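Extracellular matrix-binding protein ebh (Staphylococcus aureus subsp. aureus, PDB 4KJM) probably acts as a giant bacterial adhesin that binds components of the host extracellular matrix. Local coordinates at residues I11-K14 with S15-A19; A19-N22 with F23-D27; L95-K98 with Q99-L103; D118-H121 with N122-L126. All coordinates share one frame; numbering follows the deposited sequence.

Interaction 1: I11-K14 with S15-A19; sequences INDK and SGTLA. With ZN (zinc ion), chain E.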
ATOM      1  N   ILE A  11      -5.433 -11.372   2.012  1.00 38.61           N
ATOM      2  CA  ILE A  11      -6.359 -11.091   3.110  1.00 43.61           C
ATOM      3  C   ILE A  11      -5.590 -10.548   4.367  1.00 51.19           C
ATOM      4  O   ILE A  11      -6.086  -9.733   5.113  1.00 54.19           O
ATOM      5  CB  ILE A  11      -7.418 -12.196   3.444  1.00 44.69           C
ATOM      6  CG1 ILE A  11      -6.960 -13.151   4.472  1.00 48.04           C
ATOM      7  CG2 ILE A  11      -7.880 -12.975   2.241  1.00 44.26           C
ATOM      8  CD1 ILE A  11      -7.513 -12.855   5.840  1.00 55.10           C
ATOM      9  N   ASN A  12      -4.381 -11.029   4.574  1.00 44.26           N
ATOM     10  CA  ASN A  12      -3.590 -10.701   5.753  1.00 45.67           C
ATOM     11  C   ASN A  12      -3.074  -9.252   5.683  1.00 43.37           C
ATOM     12  O   ASN A  12      -2.516  -8.721   6.622  1.00 41.08           O
ATOM     13  CB  ASN A  12      -2.413 -11.663   5.872  1.00 52.41           C
ATOM     14  CG  ASN A  12      -2.790 -13.024   6.420  1.00 60.76           C
ATOM     15  OD1 ASN A  12      -3.871 -13.214   6.966  1.00 66.86           O
ATOM     16  ND2 ASN A  12      -1.888 -13.973   6.283  1.00 55.55           N
ATOM     17  N   ASP A  13      -3.283  -8.618   4.548  1.00 41.66           N
ATOM     18  CA  ASP A  13      -2.899  -7.230   4.404  1.00 35.77           C
ATOM     19  C   ASP A  13      -4.017  -6.216   4.648  1.00 30.70           C
ATOM     20  O   ASP A  13      -3.833  -5.032   4.583  1.00 28.03           O
ATOM     21  CB  ASP A  13      -2.330  -6.988   3.045  1.00 40.95           C
ATOM     22  CG  ASP A  13      -1.623  -5.703   2.970  1.00 36.42           C
ATOM     23  OD1 ASP A  13      -0.984  -5.399   3.964  1.00 31.86           O
ATOM     24  OD2 ASP A  13      -1.726  -5.036   1.960  1.00 31.77           O
ATOM     25  N   LYS A  14      -5.167  -6.774   4.911  1.00 30.89           N
ATOM     26  CA  LYS A  14      -6.389  -6.115   5.199  1.00 29.53           C
ATOM     27  C   LYS A  14      -6.202  -4.962   6.186  1.00 25.70           C
ATOM     28  O   LYS A  14      -6.528  -3.849   5.903  1.00 22.62           O
ATOM     29  CB  LYS A  14      -7.330  -7.169   5.741  1.00 33.05           C
ATOM     30  CG  LYS A  14      -8.683  -6.730   6.220  1.00 39.75           C
ATOM     31  CD  LYS A  14      -9.303  -7.875   7.001  1.00 44.29           C
ATOM     32  CE  LYS A  14     -10.465  -7.506   7.898  1.00 43.55           C
ATOM     33  NZ  LYS A  14     -11.489  -8.598   7.963  1.00 39.85           N
ATOM     34  N   SER A  15      -5.652  -5.252   7.340  1.00 24.29           N
ATOM     35  CA  SER A  15      -5.687  -4.245   8.371  1.00 25.11           C
ATOM     36  C   SER A  15      -4.785  -2.999   8.041  1.00 23.80           C
ATOM     37  O   SER A  15      -5.166  -1.855   8.359  1.00 23.94           O
ATOM     38  CB  SER A  15      -5.453  -4.889   9.753  1.00 27.87           C
ATOM     39  OG  SER A  15      -4.149  -5.371   9.882  1.00 33.75           O
ATOM     40  N   GLY A  16      -3.613  -3.202   7.426  1.00 23.44           N
ATOM     41  CA  GLY A  16      -2.759  -2.107   7.064  1.00 23.62           C
ATOM     42  C   GLY A  16      -3.398  -1.285   5.899  1.00 22.95           C
ATOM     43  O   GLY A  16      -3.317  -0.040   5.843  1.00 23.60           O
ATOM     44  N   THR A  17      -4.095  -1.979   5.020  1.00 22.58           N
ATOM     45  CA  THR A  17      -4.804  -1.297   3.957  1.00 22.18           C
ATOM     46  C   THR A  17      -5.904  -0.420   4.523  1.00 21.22           C
ATOM     47  O   THR A  17      -6.040   0.761   4.132  1.00 20.95           O
ATOM     48  CB  THR A  17      -5.350  -2.289   2.894  1.00 23.74           C
ATOM     49  OG1 THR A  17      -4.271  -3.035   2.330  1.00 26.46           O
ATOM     50  CG2 THR A  17      -6.072  -1.527   1.812  1.00 22.70           C
ATOM     51  N   LEU A  18      -6.663  -0.962   5.464  1.00 19.91           N
ATOM     52  CA  LEU A  18      -7.812  -0.281   5.958  1.00 20.74           C
ATOM     53  C   LEU A  18      -7.375   0.951   6.768  1.00 21.86           C
ATOM     54  O   LEU A  18      -8.176   1.828   7.019  1.00 22.38           O
ATOM     55  CB  LEU A  18      -8.641  -1.192   6.839  1.00 22.70           C
ATOM     56  CG  LEU A  18      -9.409  -2.331   6.168  1.00 24.05           C
ATOM     57  CD1 LEU A  18     -10.293  -3.179   7.129  1.00 28.35           C
ATOM     58  CD2 LEU A  18     -10.184  -1.812   5.005  1.00 24.88           C
ATOM     59  N   ALA A  19      -6.149   0.951   7.275  1.00 19.87           N
ATOM     60  CA  ALA A  19      -5.646   2.095   8.018  1.00 21.24           C
ATOM     61  C   ALA A  19      -4.924   3.131   7.108  1.00 23.09           C
ATOM     62  O   ALA A  19      -4.468   4.158   7.586  1.00 25.53           O
ATOM     63  CB  ALA A  19      -4.680   1.597   9.041  1.00 21.70           C
TER
HETATM   64 ZN    ZN E 203       0.343  -4.037   4.140  0.50 27.17          ZN
HETATM   65  O   HOH W   1      -1.948  -5.616   7.529  1.00 31.27           O
HETATM   66  O   HOH W   2      -4.750  -7.841   8.639  1.00 32.60           O
HETATM   67  O   HOH W   3      -0.367  -2.751   3.108  0.40 23.95           O
HETATM   68  O   HOH W   4       1.552  -4.461   6.154  0.50 17.38           O
HETATM   69  O   HOH W   5      -0.127  -2.091   4.433  0.50 24.45           O
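The carbonyl oxygen of D13 is gripped by two donors from one residue, T17. T17 N reaches D13 O at 3.1 Å, nearly in line with the carbonyl bond. T17 OG1 donates to D13 O at 3.0 Å from above the carbonyl plane, about 48° out of it. This is the first turn of helix 14-18 in the FIVAR domain. A type I beta turn from I11 to K14 leads from helix 2-11 into it. The T17 hydroxyl gets there because OG1 lies beside its own backbone N and opposite the carbonyl carbon (chi1 -59°). The side chains of D13 and T17 cross at about a right angle. One helix step further on, L18 N donates to K14 O at 2.9 Å. There the CD1 branch of L18 rests on the CG of K14, 4.0 Å away. The charged end of K14 leads off to E42 on helix 28-44, where it forms a salt bridge. Two waters extend the turn: one accepts from S15 N and the other from G16 N, and both donate to N12 O. The first amides of the helix are thus served by bridging solvent. The two D13 carboxylate oxygens have different tasks. OD2 makes a salt bridge with K69. OD1 is a ligand of a zinc ion, which also takes waters and one atom from elsewhere in the structure. With CG anti to the backbone N (chi1 -165°), the D13 carboxylate faces the zinc ion, OD1 at 1.9 Å.

Interaction 2: A19-N22 with F23-D27; sequences ASQN and FLDAD
S20 is the N-cap of the short helix 21-24, and its hydroxyl accepts from the backbone of F23. S20 OG lies 3.3 Å from F23 N. For this the hydroxyl sits between the backbone N and carbonyl carbon of S20 (chi1 75°), facing the first turn. The same oxygen is also hydrogen-bonded to T17 O of the preceding helix, so one hydroxyl joins two helix ends. The S20 carbonyl is used as well. L24 N donates to S20 O at 2.9 Å in a nearly straight bond, and F23 N adds a weak one. L24 leans back over this carbonyl, its CG 3.3 Å from S20 O. This is a single turn of helix that links helix 14-18 to the long helix 28-44 within the FIVAR domain. A second bridge lies one residue along. The Q21 chain bends at chi2 (-77°) and brings its amide back toward D25. Q21 NE2 donates to D25 OD2 at 2.9 Å, on the anti side of the carboxylate and close to the amide plane. The two flat groups are turned about 64° against each other. The backbone of the same pair is joined too: D25 N donates to Q21 O at 3.0 Å. Both partners of the bridge are held further: Q21 NE2 also reaches G74 O, while D25 forms a salt bridge with R112 and accepts from V113 N. N22 OD1 bonds T75 OG1. The methyl of A26 comes against the N22 carbonyl, its CB 3.4 Å from N22 O.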
ATOM      1  N   ALA A  19      -6.149   0.951   7.275  1.00 19.87           N
ATOM      2  CA  ALA A  19      -5.646   2.095   8.018  1.00 21.24           C
ATOM      3  C   ALA A  19      -4.924   3.131   7.108  1.00 23.09           C
ATOM      4  O   ALA A  19      -4.468   4.158   7.586  1.00 25.53           O
ATOM      5  CB  ALA A  19      -4.680   1.597   9.041  1.00 21.70           C
ATOM      6  N   SER A  20      -4.778   2.850   5.831  1.00 23.66           N
ATOM      7  CA  SER A  20      -4.043   3.696   4.918  1.00 21.74           C
ATOM      8  C   SER A  20      -4.972   4.854   4.415  1.00 23.00           C
ATOM      9  O   SER A  20      -6.188   4.726   4.254  1.00 22.20           O
ATOM     10  CB  SER A  20      -3.495   2.879   3.724  1.00 21.34           C
ATOM     11  OG  SER A  20      -4.548   2.531   2.782  1.00 20.08           O
ATOM     12  N   GLN A  21      -4.355   6.011   4.144  1.00 22.51           N
ATOM     13  CA  GLN A  21      -5.087   7.168   3.631  1.00 23.37           C
ATOM     14  C   GLN A  21      -5.698   6.815   2.280  1.00 24.42           C
ATOM     15  O   GLN A  21      -6.789   7.275   1.909  1.00 25.02           O
ATOM     16  CB  GLN A  21      -4.105   8.354   3.513  1.00 23.79           C
ATOM     17  CG  GLN A  21      -4.676   9.677   2.997  1.00 24.75           C
ATOM     18  CD  GLN A  21      -4.881   9.680   1.501  1.00 25.32           C
ATOM     19  OE1 GLN A  21      -4.068   9.147   0.742  1.00 24.46           O
ATOM     20  NE2 GLN A  21      -5.901  10.381   1.061  1.00 26.37           N
ATOM     21  N   ASN A  22      -5.003   5.975   1.519  1.00 24.73           N
ATOM     22  CA  ASN A  22      -5.496   5.628   0.198  1.00 23.48           C
ATOM     23  C   ASN A  22      -6.807   4.881   0.242  1.00 23.67           C
ATOM     24  O   ASN A  22      -7.653   5.021  -0.642  1.00 24.75           O
ATOM     25  CB  ASN A  22      -4.416   4.822  -0.563  1.00 26.21           C
ATOM     26  CG  ASN A  22      -4.829   4.525  -1.996  1.00 29.08           C
ATOM     27  OD1 ASN A  22      -5.085   5.452  -2.794  1.00 28.57           O
ATOM     28  ND2 ASN A  22      -4.767   3.234  -2.376  1.00 30.69           N
ATOM     29  N   PHE A  23      -7.016   4.112   1.292  1.00 22.99           N
ATOM     30  CA  PHE A  23      -8.350   3.484   1.544  1.00 22.04           C
ATOM     31  C   PHE A  23      -9.341   4.464   2.153  1.00 22.33           C
ATOM     32  O   PHE A  23     -10.474   4.614   1.683  1.00 23.90           O
ATOM     33  CB  PHE A  23      -8.200   2.294   2.452  1.00 22.69           C
ATOM     34  CG  PHE A  23      -9.522   1.711   2.850  1.00 22.86           C
ATOM     35  CD1 PHE A  23     -10.185   0.828   2.022  1.00 22.80           C
ATOM     36  CD2 PHE A  23     -10.100   2.080   4.045  1.00 23.01           C
ATOM     37  CE1 PHE A  23     -11.413   0.327   2.418  1.00 23.51           C
ATOM     38  CE2 PHE A  23     -11.349   1.630   4.415  1.00 24.94           C
ATOM     39  CZ  PHE A  23     -11.994   0.734   3.598  1.00 24.42           C
ATOM     40  N   LEU A  24      -8.907   5.107   3.233  1.00 22.88           N
ATOM     41  CA  LEU A  24      -9.795   5.913   4.069  1.00 23.86           C
ATOM     42  C   LEU A  24     -10.465   7.033   3.249  1.00 25.45           C
ATOM     43  O   LEU A  24     -11.609   7.297   3.445  1.00 24.96           O
ATOM     44  CB  LEU A  24      -9.063   6.459   5.306  1.00 24.81           C
ATOM     45  CG  LEU A  24      -8.560   5.480   6.411  1.00 24.04           C
ATOM     46  CD1 LEU A  24      -7.608   6.179   7.379  1.00 25.03           C
ATOM     47  CD2 LEU A  24      -9.745   4.946   7.105  1.00 26.59           C
ATOM     48  N   ASP A  25      -9.715   7.626   2.301  1.00 24.52           N
ATOM     49  CA  ASP A  25     -10.184   8.698   1.468  1.00 26.99           C
ATOM     50  C   ASP A  25     -10.657   8.225   0.067  1.00 27.80           C
ATOM     51  O   ASP A  25     -10.965   9.065  -0.784  1.00 28.10           O
ATOM     52  CB  ASP A  25      -9.127   9.834   1.346  1.00 26.65           C
ATOM     53  CG  ASP A  25      -9.080  10.745   2.572  1.00 28.47           C
ATOM     54  OD1 ASP A  25     -10.053  10.753   3.375  1.00 28.67           O
ATOM     55  OD2 ASP A  25      -8.027  11.398   2.780  1.00 26.47           O
ATOM     56  N   ALA A  26     -10.658   6.905  -0.188  1.00 26.37           N
ATOM     57  CA  ALA A  26     -11.212   6.405  -1.425  1.00 26.87           C
ATOM     58  C   ALA A  26     -12.714   6.679  -1.445  1.00 28.46           C
ATOM     59  O   ALA A  26     -13.323   6.817  -0.408  1.00 29.04           O
ATOM     60  CB  ALA A  26     -10.939   4.920  -1.564  1.00 27.05           C
ATOM     61  N   ASP A  27     -13.298   6.723  -2.620  1.00 29.89           N
ATOM     62  CA  ASP A  27     -14.701   6.852  -2.781  1.00 32.57           C
ATOM     63  C   ASP A  27     -15.364   5.743  -2.009  1.00 33.62           C
ATOM     64  O   ASP A  27     -14.882   4.623  -2.023  1.00 29.45           O
ATOM     65  CB  ASP A  27     -15.106   6.672  -4.246  1.00 35.55           C
ATOM     66  CG  ASP A  27     -14.465   7.700  -5.177  1.00 37.36           C
ATOM     67  OD1 ASP A  27     -14.060   8.783  -4.743  1.00 36.85           O
ATOM     68  OD2 ASP A  27     -14.387   7.373  -6.366  1.00 39.99           O
TER

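Interaction 3: L95-K98 with Q99-L103; sequences LNQK and QKDAL
N96 and Q99 hold each other by two reciprocal bonds, the tight part of this contact. They form a capping box at the start of helix 97-108 in the GA module. Q99 N donates to the side-chain oxygen of N96, with N96 OD1 at 2.8 Å. In return N96 N donates to Q99 OE1, also at 2.8 Å. Both bonds are short and nearly straight. With chi1 at 65°, N96 folds its amide back over the helix start, where OD1 meets Q99 N. The Q99 chain is extended beyond CG and reaches back along the helix start to the backbone N of N96. The two side-chain amide planes lie only about 30° apart. L95 packs on the inner side. Its CB touches K100 CG, and its CD1 meets L103 CD1 at 4.0 Å. Helix 113-127 covers this side through L126 and A123. The lysine end of K100 turns back to the carbonyls of I89 and A92, which accept from its NZ. The outer side is looser. Q97 and D101 are exposed, and their side chains share just one weak bond, Q97 NE2 to D101 OD2 at 3.3 Å. Their amide and carboxylate planes are far from parallel, about 79° apart. K98 stretches away along the same surface, and behind it K98 O accepts from A102 N at 3.0 Å.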
ATOM      1  N   LEU A  95      -7.874  38.426  -0.930  1.00 52.38           N
ATOM      2  CA  LEU A  95      -6.810  37.976  -0.028  1.00 50.62           C
ATOM      3  C   LEU A  95      -5.493  38.608  -0.406  1.00 52.13           C
ATOM      4  O   LEU A  95      -5.213  38.785  -1.579  1.00 51.03           O
ATOM      5  CB  LEU A  95      -6.682  36.452  -0.055  1.00 48.98           C
ATOM      6  CG  LEU A  95      -7.969  35.691   0.293  1.00 47.78           C
ATOM      7  CD1 LEU A  95      -7.695  34.185   0.305  1.00 46.82           C
ATOM      8  CD2 LEU A  95      -8.508  36.107   1.645  1.00 47.69           C
ATOM      9  N   ASN A  96      -4.697  38.997   0.582  1.00 52.16           N
ATOM     10  CA  ASN A  96      -3.389  39.518   0.264  1.00 54.91           C
ATOM     11  C   ASN A  96      -2.442  38.341   0.094  1.00 55.04           C
ATOM     12  O   ASN A  96      -2.799  37.184   0.343  1.00 51.69           O
ATOM     13  CB  ASN A  96      -2.896  40.540   1.305  1.00 57.38           C
ATOM     14  CG  ASN A  96      -2.664  39.929   2.672  1.00 54.45           C
ATOM     15  OD1 ASN A  96      -2.254  38.796   2.795  1.00 51.63           O
ATOM     16  ND2 ASN A  96      -2.896  40.700   3.697  1.00 56.85           N
ATOM     17  N   GLN A  97      -1.244  38.636  -0.381  1.00 58.26           N
ATOM     18  CA  GLN A  97      -0.280  37.610  -0.710  1.00 59.36           C
ATOM     19  C   GLN A  97       0.103  36.746   0.478  1.00 54.78           C
ATOM     20  O   GLN A  97       0.320  35.527   0.342  1.00 52.63           O
ATOM     21  CB  GLN A  97       0.968  38.272  -1.275  1.00 66.94           C
ATOM     22  CG  GLN A  97       2.044  37.297  -1.675  1.00 70.58           C
ATOM     23  CD  GLN A  97       1.590  36.374  -2.795  1.00 75.41           C
ATOM     24  OE1 GLN A  97       0.660  36.684  -3.572  1.00 76.47           O
ATOM     25  NE2 GLN A  97       2.249  35.217  -2.889  1.00 78.23           N
ATOM     26  N   LYS A  98       0.248  37.379   1.632  1.00 53.69           N
ATOM     27  CA  LYS A  98       0.565  36.681   2.892  1.00 51.49           C
ATOM     28  C   LYS A  98      -0.498  35.634   3.265  1.00 47.47           C
ATOM     29  O   LYS A  98      -0.178  34.485   3.587  1.00 43.66           O
ATOM     30  CB  LYS A  98       0.657  37.727   3.994  1.00 55.62           C
ATOM     31  CG  LYS A  98       1.406  37.279   5.228  1.00 58.54           C
ATOM     32  CD  LYS A  98       1.113  38.211   6.393  1.00 60.58           C
ATOM     33  CE  LYS A  98       1.782  37.757   7.689  1.00 62.98           C
ATOM     34  NZ  LYS A  98       1.843  38.840   8.705  1.00 68.19           N
ATOM     35  N   GLN A  99      -1.756  36.033   3.191  1.00 45.95           N
ATOM     36  CA  GLN A  99      -2.857  35.111   3.441  1.00 43.47           C
ATOM     37  C   GLN A  99      -2.893  33.975   2.423  1.00 43.22           C
ATOM     38  O   GLN A  99      -3.056  32.819   2.790  1.00 41.97           O
ATOM     39  CB  GLN A  99      -4.194  35.842   3.415  1.00 45.08           C
ATOM     40  CG  GLN A  99      -4.346  36.857   4.523  1.00 44.36           C
ATOM     41  CD  GLN A  99      -5.426  37.879   4.290  1.00 46.96           C
ATOM     42  OE1 GLN A  99      -5.672  38.331   3.158  1.00 45.34           O
ATOM     43  NE2 GLN A  99      -6.096  38.265   5.390  1.00 45.49           N
ATOM     44  N   LYS A 100      -2.783  34.305   1.142  1.00 43.52           N
ATOM     45  CA  LYS A 100      -2.752  33.272   0.120  1.00 43.82           C
ATOM     46  C   LYS A 100      -1.626  32.250   0.353  1.00 41.10           C
ATOM     47  O   LYS A 100      -1.863  31.049   0.322  1.00 39.44           O
ATOM     48  CB  LYS A 100      -2.605  33.893  -1.275  1.00 46.10           C
ATOM     49  CG  LYS A 100      -3.847  34.558  -1.822  1.00 51.58           C
ATOM     50  CD  LYS A 100      -3.505  35.214  -3.165  1.00 58.09           C
ATOM     51  CE  LYS A 100      -4.593  36.150  -3.661  1.00 63.64           C
ATOM     52  NZ  LYS A 100      -5.530  35.490  -4.598  1.00 64.94           N
ATOM     53  N   ASP A 101      -0.424  32.734   0.626  1.00 43.62           N
ATOM     54  CA  ASP A 101       0.714  31.887   0.932  1.00 43.39           C
ATOM     55  C   ASP A 101       0.452  30.956   2.118  1.00 40.67           C
ATOM     56  O   ASP A 101       0.763  29.762   2.084  1.00 38.62           O
ATOM     57  CB  ASP A 101       1.947  32.750   1.215  1.00 48.95           C
ATOM     58  CG  ASP A 101       2.528  33.363  -0.038  1.00 54.14           C
ATOM     59  OD1 ASP A 101       2.122  32.917  -1.138  1.00 55.57           O
ATOM     60  OD2 ASP A 101       3.386  34.299   0.049  1.00 61.54           O
ATOM     61  N   ALA A 102      -0.175  31.472   3.158  1.00 39.16           N
ATOM     62  CA  ALA A 102      -0.398  30.664   4.351  1.00 39.21           C
ATOM     63  C   ALA A 102      -1.410  29.562   4.073  1.00 37.22           C
ATOM     64  O   ALA A 102      -1.230  28.409   4.499  1.00 33.96           O
ATOM     65  CB  ALA A 102      -0.883  31.528   5.508  1.00 40.45           C
ATOM     66  N   LEU A 103      -2.479  29.936   3.365  1.00 36.85           N
ATOM     67  CA  LEU A 103      -3.533  28.977   2.983  1.00 35.17           C
ATOM     68  C   LEU A 103      -3.012  27.933   2.013  1.00 33.18           C
ATOM     69  O   LEU A 103      -3.397  26.783   2.093  1.00 31.18           O
ATOM     70  CB  LEU A 103      -4.752  29.730   2.439  1.00 37.43           C
ATOM     71  CG  LEU A 103      -5.543  30.407   3.568  1.00 35.83           C
ATOM     72  CD1 LEU A 103      -6.437  31.491   2.974  1.00 39.63           C
ATOM     73  CD2 LEU A 103      -6.395  29.399   4.336  1.00 35.00           C
TER

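Interaction 4: D118-H121 with N122-L126; sequences DVQH and NATEL. With ZN (zinc ion), chain H; ZN (zinc ion), chain I; ZN (zinc ion), chain G.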
ATOM      1  N   ASP A 118     -11.326  21.724   4.111  1.00 29.41           N
ATOM      2  CA  ASP A 118     -11.422  22.780   5.164  1.00 28.97           C
ATOM      3  C   ASP A 118     -10.645  24.016   4.754  1.00 28.51           C
ATOM      4  O   ASP A 118     -11.084  25.164   4.943  1.00 28.61           O
ATOM      5  CB  ASP A 118     -10.896  22.266   6.506  1.00 26.95           C
ATOM      6  CG  ASP A 118     -11.817  21.263   7.151  1.00 31.34           C
ATOM      7  OD1 ASP A 118     -12.949  21.192   6.705  1.00 33.33           O
ATOM      8  OD2 ASP A 118     -11.433  20.550   8.116  1.00 33.76           O
ATOM      9  N   VAL A 119      -9.456  23.807   4.208  1.00 28.44           N
ATOM     10  CA  VAL A 119      -8.686  24.978   3.724  1.00 28.54           C
ATOM     11  C   VAL A 119      -9.449  25.754   2.641  1.00 30.15           C
ATOM     12  O   VAL A 119      -9.533  26.989   2.682  1.00 31.94           O
ATOM     13  CB  VAL A 119      -7.317  24.558   3.207  1.00 27.94           C
ATOM     14  CG1 VAL A 119      -6.640  25.756   2.522  1.00 31.06           C
ATOM     15  CG2 VAL A 119      -6.471  23.971   4.349  1.00 28.58           C
ATOM     16  N   GLN A 120      -9.971  25.049   1.637  1.00 32.10           N
ATOM     17  CA  GLN A 120     -10.764  25.705   0.622  1.00 32.43           C
ATOM     18  C   GLN A 120     -11.907  26.522   1.235  1.00 34.70           C
ATOM     19  O   GLN A 120     -12.152  27.663   0.857  1.00 35.05           O
ATOM     20  CB  GLN A 120     -11.340  24.686  -0.340  1.00 34.47           C
ATOM     21  CG  GLN A 120     -12.130  25.374  -1.441  1.00 37.05           C
ATOM     22  CD  GLN A 120     -12.467  24.440  -2.578  1.00 41.17           C
ATOM     23  OE1 GLN A 120     -11.890  23.376  -2.720  1.00 39.23           O
ATOM     24  NE2 GLN A 120     -13.371  24.860  -3.407  1.00 40.88           N
ATOM     25  N   HIS A 121     -12.646  25.910   2.144  1.00 35.39           N
ATOM     26  CA  HIS A 121     -13.765  26.614   2.792  1.00 38.21           C
ATOM     27  C   HIS A 121     -13.297  27.855   3.564  1.00 35.69           C
ATOM     28  O   HIS A 121     -13.872  28.935   3.434  1.00 33.51           O
ATOM     29  CB  HIS A 121     -14.497  25.658   3.729  1.00 40.48           C
ATOM     30  CG  HIS A 121     -15.544  26.327   4.543  1.00 45.36           C
ATOM     31  ND1 HIS A 121     -16.841  26.465   4.108  1.00 47.29           N
ATOM     32  CD2 HIS A 121     -15.481  26.942   5.745  1.00 46.08           C
ATOM     33  CE1 HIS A 121     -17.535  27.128   5.011  1.00 50.63           C
ATOM     34  NE2 HIS A 121     -16.726  27.446   6.001  1.00 49.26           N
ATOM     35  N   ASN A 122     -12.223  27.689   4.347  1.00 34.21           N
ATOM     36  CA  ASN A 122     -11.647  28.808   5.106  1.00 35.60           C
ATOM     37  C   ASN A 122     -11.142  29.974   4.231  1.00 36.29           C
ATOM     38  O   ASN A 122     -11.375  31.158   4.549  1.00 34.71           O
ATOM     39  CB  ASN A 122     -10.571  28.305   6.061  1.00 34.50           C
ATOM     40  CG  ASN A 122     -11.153  27.374   7.122  1.00 34.95           C
ATOM     41  OD1 ASN A 122     -12.383  27.345   7.344  1.00 35.69           O
ATOM     42  ND2 ASN A 122     -10.311  26.591   7.735  1.00 32.47           N
ATOM     43  N   ALA A 123     -10.510  29.646   3.123  1.00 35.16           N
ATOM     44  CA  ALA A 123     -10.095  30.666   2.112  1.00 37.05           C
ATOM     45  C   ALA A 123     -11.250  31.467   1.553  1.00 40.96           C
ATOM     46  O   ALA A 123     -11.159  32.703   1.428  1.00 44.16           O
ATOM     47  CB  ALA A 123      -9.373  30.003   0.959  1.00 36.42           C
ATOM     48  N   THR A 124     -12.331  30.756   1.233  1.00 41.27           N
ATOM     49  CA  THR A 124     -13.523  31.351   0.620  1.00 42.38           C
ATOM     50  C   THR A 124     -14.245  32.228   1.625  1.00 41.36           C
ATOM     51  O   THR A 124     -14.711  33.342   1.288  1.00 40.39           O
ATOM     52  CB  THR A 124     -14.476  30.242   0.126  1.00 45.83           C
ATOM     53  OG1 THR A 124     -13.813  29.500  -0.896  1.00 49.10           O
ATOM     54  CG2 THR A 124     -15.772  30.828  -0.478  1.00 50.27           C
ATOM     55  N   GLU A 125     -14.353  31.711   2.846  1.00 38.49           N
ATOM     56  CA  GLU A 125     -14.873  32.495   3.979  1.00 43.33           C
ATOM     57  C   GLU A 125     -14.046  33.759   4.240  1.00 41.84           C
ATOM     58  O   GLU A 125     -14.585  34.875   4.349  1.00 44.93           O
ATOM     59  CB  GLU A 125     -14.968  31.603   5.225  1.00 44.74           C
ATOM     60  CG  GLU A 125     -15.690  32.238   6.391  1.00 50.93           C
ATOM     61  CD  GLU A 125     -17.206  32.241   6.224  1.00 50.88           C
ATOM     62  OE1 GLU A 125     -17.807  31.172   6.011  1.00 58.44           O
ATOM     63  OE2 GLU A 125     -17.790  33.298   6.324  1.00 56.14           O
ATOM     64  N   LEU A 126     -12.743  33.633   4.292  1.00 40.25           N
ATOM     65  CA  LEU A 126     -11.902  34.800   4.531  1.00 42.22           C
ATOM     66  C   LEU A 126     -11.984  35.797   3.375  1.00 43.84           C
ATOM     67  O   LEU A 126     -11.950  37.004   3.567  1.00 41.59           O
ATOM     68  CB  LEU A 126     -10.446  34.359   4.750  1.00 40.82           C
ATOM     69  CG  LEU A 126      -9.399  35.391   5.112  1.00 40.75           C
ATOM     70  CD1 LEU A 126      -9.744  36.097   6.431  1.00 40.93           C
ATOM     71  CD2 LEU A 126      -8.016  34.715   5.198  1.00 38.35           C
TER
HETATM   72 ZN    ZN H 206     -17.627  28.974   7.537  0.70 52.04          ZN
HETATM   73 ZN    ZN I 207     -17.315  26.290   1.880  0.50 56.94          ZN
HETATM   74 ZN    ZN G 205     -14.007  19.586   8.024  0.50 54.98          ZN
HETATM   75  O   HOH W   6     -12.657  18.500   8.991  0.50 44.94           O
HETATM   76  O   HOH W   7     -14.957  18.414   6.675  0.50 52.77           O
HETATM   77  O   HOH W   8     -15.199  19.877   9.636  0.50 32.89           O
HETATM   78  O   HOH W   9     -16.376  29.238   9.083  0.70 37.78           O
HETATM   79  O   HOH W  10     -19.364  28.227   8.197  0.70 46.43           O
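The imidazole of H121 binds two zinc ions at once, and E125, one helix turn on, stands beside it at one of them. H121 ND1 lies 2.3 Å from one zinc ion and H121 NE2 2.3 Å from the other. With both ring nitrogens used as ligands, the ring may have given up both of its protons. The carboxylate oxygen E125 OE1 is 2.7 Å from the zinc ion at NE2, a long ligand distance. Two waters and an atom from elsewhere in the structure also bind that ion. E125 OE2 is a ligand of another zinc ion. The H121 and E125 side chains run side by side in the same direction, with their ring and carboxylate planes about 53° apart. H121 CG lies opposite its backbone N (chi1 173°), while the E125 chain bends at chi2 (77°) to bring the acid to the metal. N122 OD1 sits at the ring edge, in plane, 3.5 Å from H121 CD2. This pair of ligands four residues apart is carried on one face of helix 113-127, in the GA module. The backbone beneath holds them in step: E125 N donates to H121 O at 2.9 Å. On the inner face V119 and A123 pack against helices 74-90 and 97-108. Elsewhere on the helix T124 grips the carbonyl of Q120 twice. T124 N and T124 OG1 reach Q120 O from opposite faces of its plane, OG1 at 3.0 Å. A further zinc ion is bound by D118 and three waters, with D118 OD1 2.3 Å from the metal.

Overall arrangement
The four contacts form two pairs along an elongated, all-helical chain. Interactions 1 and 2 come first and lie in the FIVAR domain. They share A19, have centres 11 Å apart, and touch where T17 and L18 meet F23 and L24. Their helices, 14-18 and 21-24, follow each other. Interactions 3 and 4 lie in the GA module, on helices 97-108 and 113-127. Their centres are 12 Å apart, and L95 and L103 pack on V119, A123 and L126. Between the pairs the centres lie 23 to 40 Å apart, with no touch. Interactions 1 and 3 lie on opposite sides of the chain's centre. Zinc ions are bound in interactions 1 and 4, so both domains carry metal.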